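Local coordinates for protein carboxylesterase YbfK (Bacillus subtilis, PDB 4CCY) that hydrolyses carboxylic esters to an alcohol and a carboxylate, as a carboxylesterase of the alpha/beta hydrolase superfamily, at residues Ser13-Tyr18 and Ala202-Trp206; Leu120-Ala126 and Glu144-Val150. The contacts are given in a common frame with arbitrary orientation. Residues are numbered along the deposited sequence.

Contact 1. Residues Ser13-Tyr18 and Ala202-Trp206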
loop_
_atom_site.group_PDB
_atom_site.type_symbol
_atom_site.label_atom_id
_atom_site.label_comp_id
_atom_site.label_asym_id
_atom_site.label_seq_id
_atom_site.Cartn_x
_atom_site.Cartn_y
_atom_site.Cartn_z
ATOM N N SER A 13 -0.095 -15.183 -19.904
ATOM C CA SER A 13 0.500 -14.047 -19.201
ATOM C C SER A 13 0.296 -14.138 -17.687
ATOM O O SER A 13 1.179 -13.748 -16.911
ATOM C CB SER A 13 -0.098 -12.739 -19.713
ATOM O OG SER A 13 0.179 -12.567 -21.081
ATOM N N GLY A 14 -0.871 -14.647 -17.284
ATOM C CA GLY A 14 -1.214 -14.798 -15.873
ATOM C C GLY A 14 -0.265 -15.740 -15.167
ATOM O O GLY A 14 0.184 -15.472 -14.040
ATOM N N LEU A 15 0.043 -16.849 -15.839
ATOM C CA LEU A 15 0.993 -17.824 -15.330
ATOM C C LEU A 15 2.374 -17.196 -15.150
ATOM O O LEU A 15 3.020 -17.390 -14.127
ATOM C CB LEU A 15 1.067 -19.027 -16.273
ATOM C CG LEU A 15 1.810 -20.280 -15.799
ATOM C CD1 LEU A 15 1.223 -20.848 -14.512
ATOM C CD2 LEU A 15 1.802 -21.316 -16.912
ATOM N N ARG A 16 2.813 -16.433 -16.145
ATOM C CA ARG A 16 4.110 -15.779 -16.079
ATOM C C ARG A 16 4.178 -14.788 -14.911
ATOM O O ARG A 16 5.221 -14.667 -14.259
ATOM C CB ARG A 16 4.460 -15.124 -17.413
ATOM C CG ARG A 16 5.032 -16.110 -18.419
ATOM C CD ARG A 16 5.427 -15.430 -19.716
ATOM N NE ARG A 16 4.376 -15.538 -20.727
ATOM C CZ ARG A 16 3.693 -14.512 -21.231
ATOM N NH1 ARG A 16 3.936 -13.266 -20.827
ATOM N NH2 ARG A 16 2.762 -14.732 -22.148
ATOM N N PHE A 17 3.062 -14.106 -14.643
ATOM C CA PHE A 17 2.978 -13.199 -13.498
ATOM C C PHE A 17 3.044 -13.925 -12.142
ATOM O O PHE A 17 3.844 -13.561 -11.274
ATOM C CB PHE A 17 1.723 -12.318 -13.555
ATOM C CG PHE A 17 1.475 -11.554 -12.284
ATOM C CD1 PHE A 17 2.302 -10.479 -11.928
ATOM C CD2 PHE A 17 0.446 -11.922 -11.423
ATOM C CE1 PHE A 17 2.086 -9.771 -10.748
ATOM C CE2 PHE A 17 0.230 -11.225 -10.241
ATOM C CZ PHE A 17 1.054 -10.150 -9.903
ATOM N N TYR A 18 2.191 -14.933 -11.973
ATOM C CA TYR A 18 2.211 -15.784 -10.787
ATOM C C TYR A 18 3.607 -16.372 -10.571
ATOM O O TYR A 18 4.104 -16.394 -9.452
ATOM C CB TYR A 18 1.120 -16.878 -10.869
ATOM C CG TYR A 18 -0.238 -16.469 -10.291
ATOM C CD1 TYR A 18 -1.027 -15.493 -10.909
ATOM C CD2 TYR A 18 -0.738 -17.077 -9.124
ATOM C CE1 TYR A 18 -2.260 -15.119 -10.378
ATOM C CE2 TYR A 18 -1.973 -16.715 -8.584
ATOM C CZ TYR A 18 -2.727 -15.729 -9.211
ATOM O OH TYR A 18 -3.949 -15.359 -8.677
ATOM N N ALA A 202 5.625 -7.972 -15.646
ATOM C CA ALA A 202 4.788 -9.129 -15.993
ATOM C C ALA A 202 3.342 -8.927 -15.537
ATOM O O ALA A 202 2.407 -9.421 -16.167
ATOM C CB ALA A 202 5.373 -10.414 -15.410
ATOM N N GLY A 203 3.168 -8.196 -14.438
ATOM C CA GLY A 203 1.845 -7.829 -13.944
ATOM C C GLY A 203 1.091 -7.000 -14.963
ATOM O O GLY A 203 -0.068 -7.277 -15.260
ATOM N N VAL A 204 1.769 -5.989 -15.496
ATOM C CA VAL A 204 1.215 -5.107 -16.505
ATOM C C VAL A 204 0.979 -5.849 -17.839
ATOM O O VAL A 204 -0.021 -5.612 -18.515
ATOM C CB VAL A 204 2.107 -3.849 -16.695
ATOM C CG1 VAL A 204 1.507 -2.909 -17.727
ATOM C CG2 VAL A 204 2.301 -3.115 -15.367
ATOM N N GLU A 205 1.887 -6.753 -18.204
ATOM C CA GLU A 205 1.710 -7.577 -19.412
ATOM C C GLU A 205 0.458 -8.451 -19.354
ATOM O O GLU A 205 -0.191 -8.679 -20.369
ATOM C CB GLU A 205 2.941 -8.436 -19.674
ATOM C CG GLU A 205 4.104 -7.620 -20.215
ATOM C CD GLU A 205 5.353 -8.442 -20.428
ATOM O OE1 GLU A 205 5.680 -9.295 -19.568
ATOM O OE2 GLU A 205 6.015 -8.227 -21.463
ATOM N N TRP A 206 0.130 -8.927 -18.159
ATOM C CA TRP A 206 -1.063 -9.725 -17.955
ATOM C C TRP A 206 -2.284 -8.876 -18.153
ATOM O O TRP A 206 -2.553 -7.985 -17.365
ATOM C CB TRP A 206 -1.040 -10.368 -16.563
ATOM C CG TRP A 206 -2.219 -11.276 -16.273
ATOM C CD1 TRP A 206 -3.037 -11.933 -17.189
ATOM C CD2 TRP A 206 -2.729 -11.673 -14.955
ATOM N NE1 TRP A 206 -3.999 -12.674 -16.545
ATOM C CE2 TRP A 206 -3.872 -12.562 -15.207
ATOM C CE3 TRP A 206 -2.378 -11.382 -13.639
ATOM C CZ2 TRP A 206 -4.604 -13.128 -14.172
ATOM C CZ3 TRP A 206 -3.122 -11.966 -12.605
ATOM C CH2 TRP A 206 -4.213 -12.805 -12.869
HETATM O O HOH W 1 3.039 -11.835 -17.654
HETATM O O HOH W 2 -2.384 -10.698 -21.409
#
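The first turns of helix 12-24 pack round W206, the first residue after helix 194-205 to leave helical backbone angles; its flat, apolar indole reaches back across 13-18. A CH-pi contact marks the centre: G14 CA sits 3.4 Å from the centroid of the W206 five-membered ring, only 4° off the ring normal. A CB on G14 would lie about 3.0 Å from W206 CE2, so glycine is what lets the helix backbone settle on the indole face.

F17 CD2 meets W206 CE3 at 3.6 Å, the two six-membered rings lying 29° from parallel but slid so far apart (centroids 5.7 Å) that they barely overlap. F17 CD1 also approaches G203 CA at 3.4 Å, another place where a CB would crowd the ring, and the small A202 lets F17 come close (F17 CB to A202 O 4.0 Å). At the far end of the indole, W206 CH2 touches the edge of the Y18 ring at CE1, 3.9 Å away.

No direct hydrogen bond crosses the interface; water does the polar work. One molecule donates to S13 O (2.8 Å) and to A202 O (2.9 Å), and a second links S13 OG and E205 O, each at 3.2 Å. R16 NH1 and E205 OE1 lie 4.5 Å apart, beyond a salt bridge.

This helix-to-helix packing joins helix 12-24 to the C-terminal end of helix 194-205, away from the active site; K92 hydrogen-bonds to the carbonyls of G203 and W206, Y18 OH is hydrogen-bonded to R211, and on the far side of helix 194-205 V204 packs against A178 of helix 175-186.

Contact 2. Residues Leu120-Ala126 and Glu144-Val150; sequences LETAHLA and ERVERAV
This is the parallel strand pair of a right-handed beta-alpha-beta crossover in the alpha/beta hydrolase sheet: strand 123-128, helix 130-141, strand 146-152. The axes of 123-126 and 148-150 run 4.7 Å apart at 10°. A123 pairs with V146, L125 with A149 and A126 with V150; the one-residue shift is a beta bulge at the corner made by E147 (phi/psi -80/-91), where R148 N donates to H124 ND1 (3.0 Å). Backbone bonds are A123 N–R145 O (3.1 Å), E147 N–A123 O (2.8 Å), L125 N–R148 O (3.0 Å) and V150 N–L125 O (2.8 Å).

R145, a long chain with several N-H donors, curls back (chi1 to chi3 m), so NH2 donates to L120 O (2.9 Å) and NE to E121 O (2.7 Å); D116 also pairs with NH2. L125 (chi1 m, chi2 94°) lies on the buried face with A123, V146 and A149; its CD1 is 3.8 Å from V146 CG1. Exposed E147 is m, m: its OE2 accepts from T122 OG1 at 2.6 Å.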
loop_
_atom_site.group_PDB
_atom_site.type_symbol
_atom_site.label_atom_id
_atom_site.label_comp_id
_atom_site.label_asym_id
_atom_site.label_seq_id
_atom_site.Cartn_x
_atom_site.Cartn_y
_atom_site.Cartn_z
ATOM N N LEU A 120 -9.926 -10.419 13.756
ATOM C CA LEU A 120 -9.341 -9.254 14.397
ATOM C C LEU A 120 -10.386 -8.217 14.738
ATOM O O LEU A 120 -11.193 -7.825 13.882
ATOM C CB LEU A 120 -8.270 -8.612 13.514
ATOM C CG LEU A 120 -7.149 -9.489 12.947
ATOM C CD1 LEU A 120 -6.177 -8.624 12.175
ATOM C CD2 LEU A 120 -6.428 -10.294 14.028
ATOM N N GLU A 121 -10.365 -7.770 15.990
ATOM C CA GLU A 121 -11.196 -6.659 16.409
ATOM C C GLU A 121 -10.526 -5.341 15.992
ATOM O O GLU A 121 -11.158 -4.489 15.354
ATOM C CB GLU A 121 -11.475 -6.736 17.917
ATOM C CG GLU A 121 -12.388 -5.645 18.482
ATOM C CD GLU A 121 -13.625 -5.362 17.628
ATOM O OE1 GLU A 121 -14.397 -6.307 17.330
ATOM O OE2 GLU A 121 -13.828 -4.177 17.257
ATOM N N THR A 122 -9.249 -5.179 16.340
ATOM C CA THR A 122 -8.477 -4.000 15.911
ATOM C C THR A 122 -7.090 -4.389 15.391
ATOM O O THR A 122 -6.652 -5.542 15.552
ATOM C CB THR A 122 -8.292 -2.965 17.051
ATOM O OG1 THR A 122 -7.391 -3.502 18.031
ATOM C CG2 THR A 122 -9.623 -2.587 17.714
ATOM N N ALA A 123 -6.406 -3.429 14.766
ATOM C CA ALA A 123 -5.047 -3.639 14.280
ATOM C C ALA A 123 -4.336 -2.324 14.007
ATOM O O ALA A 123 -4.968 -1.290 13.755
ATOM C CB ALA A 123 -5.054 -4.472 12.996
ATOM N N HIS A 124 -3.012 -2.389 14.027
ATOM C CA HIS A 124 -2.193 -1.358 13.402
ATOM C C HIS A 124 -2.253 -1.559 11.907
ATOM O O HIS A 124 -2.433 -2.688 11.426
ATOM C CB HIS A 124 -0.751 -1.476 13.887
ATOM C CG HIS A 124 -0.572 -1.230 15.375
ATOM N ND1 HIS A 124 -1.019 -0.110 15.989
ATOM C CD2 HIS A 124 0.050 -1.996 16.360
ATOM C CE1 HIS A 124 -0.706 -0.158 17.295
ATOM N NE2 HIS A 124 -0.045 -1.313 17.522
ATOM N N LEU A 125 -2.116 -0.478 11.150
ATOM C CA LEU A 125 -2.006 -0.589 9.703
ATOM C C LEU A 125 -0.808 0.214 9.182
ATOM O O LEU A 125 -0.504 1.297 9.701
ATOM C CB LEU A 125 -3.307 -0.132 9.018
ATOM C CG LEU A 125 -4.568 -0.978 9.291
ATOM C CD1 LEU A 125 -5.367 -0.404 10.444
ATOM C CD2 LEU A 125 -5.466 -1.115 8.072
ATOM N N ALA A 126 -0.112 -0.327 8.181
ATOM C CA ALA A 126 0.956 0.431 7.512
ATOM C C ALA A 126 0.827 0.211 6.032
ATOM O O ALA A 126 0.600 -0.916 5.596
ATOM C CB ALA A 126 2.343 0.011 8.003
ATOM N N GLU A 144 -12.882 2.709 14.814
ATOM C CA GLU A 144 -13.013 1.770 15.927
ATOM C C GLU A 144 -12.207 0.483 15.725
ATOM O O GLU A 144 -11.964 -0.258 16.681
ATOM C CB GLU A 144 -14.501 1.460 16.216
ATOM C CG GLU A 144 -15.188 0.513 15.223
ATOM C CD GLU A 144 -15.527 1.149 13.872
ATOM O OE1 GLU A 144 -15.437 2.380 13.712
ATOM O OE2 GLU A 144 -15.900 0.405 12.949
ATOM N N ARG A 145 -11.795 0.225 14.482
ATOM C CA ARG A 145 -11.044 -0.980 14.151
ATOM C C ARG A 145 -9.542 -0.716 14.029
ATOM O O ARG A 145 -8.768 -1.630 13.777
ATOM C CB ARG A 145 -11.580 -1.615 12.859
ATOM C CG ARG A 145 -13.097 -1.800 12.821
ATOM C CD ARG A 145 -13.618 -2.787 13.859
ATOM N NE ARG A 145 -13.185 -4.171 13.626
ATOM C CZ ARG A 145 -13.772 -5.019 12.788
ATOM N NH1 ARG A 145 -14.823 -4.636 12.056
ATOM N NH2 ARG A 145 -13.303 -6.258 12.670
ATOM N N VAL A 146 -9.136 0.530 14.235
ATOM C CA VAL A 146 -7.742 0.930 14.039
ATOM C C VAL A 146 -7.057 1.260 15.359
ATOM O O VAL A 146 -7.585 2.050 16.152
ATOM C CB VAL A 146 -7.653 2.171 13.118
ATOM C CG1 VAL A 146 -6.203 2.494 12.779
ATOM C CG2 VAL A 146 -8.487 1.966 11.854
ATOM N N GLU A 147 -5.882 0.665 15.576
ATOM C CA GLU A 147 -4.969 1.109 16.632
ATOM C C GLU A 147 -4.180 2.343 16.138
ATOM O O GLU A 147 -4.649 3.466 16.281
ATOM C CB GLU A 147 -4.033 -0.029 17.084
ATOM C CG GLU A 147 -4.703 -1.228 17.785
ATOM C CD GLU A 147 -5.432 -0.851 19.078
ATOM O OE1 GLU A 147 -4.982 0.076 19.779
ATOM O OE2 GLU A 147 -6.463 -1.476 19.411
ATOM N N ARG A 148 -3.007 2.131 15.536
ATOM C CA ARG A 148 -2.183 3.219 14.982
ATOM C C ARG A 148 -1.993 3.051 13.484
ATOM O O ARG A 148 -1.965 1.930 12.985
ATOM C CB ARG A 148 -0.825 3.305 15.701
ATOM C CG ARG A 148 -0.938 3.637 17.184
ATOM C CD ARG A 148 0.403 3.972 17.833
ATOM N NE ARG A 148 0.161 4.976 18.862
ATOM C CZ ARG A 148 0.868 6.075 19.061
ATOM N NH1 ARG A 148 1.952 6.338 18.343
ATOM N NH2 ARG A 148 0.501 6.903 20.032
ATOM N N ALA A 149 -1.864 4.157 12.762
ATOM C CA ALA A 149 -1.863 4.103 11.303
ATOM C C ALA A 149 -0.624 4.778 10.713
ATOM O O ALA A 149 -0.282 5.893 11.103
ATOM C CB ALA A 149 -3.131 4.739 10.750
ATOM N N VAL A 150 0.023 4.087 9.776
ATOM C CA VAL A 150 1.214 4.585 9.079
ATOM C C VAL A 150 0.929 4.723 7.584
ATOM O O VAL A 150 0.610 3.739 6.900
ATOM C CB VAL A 150 2.439 3.653 9.257
ATOM C CG1 VAL A 150 3.657 4.226 8.537
ATOM C CG2 VAL A 150 2.755 3.414 10.728
#

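Overall arrangement
The two contacts lie on opposite sides of the chain's centre, about 32 Å apart between centres and about 18 Å between nearest atoms, so neither touches the other. Along the chain, contact 2 is nested inside the long loop closed by contact 1: both strands of contact 2 lie in the sequence between the two helices that meet in contact 1. Contact 1 joins helices away from the annotated sites. Contact 2 belongs to the central sheet and leads toward the catalytic centre: strand 123-128 runs into S129, the probable nucleophile, in a turn consistent with a nucleophile elbow, and the V150 side chain lies about 12 Å from that of S129.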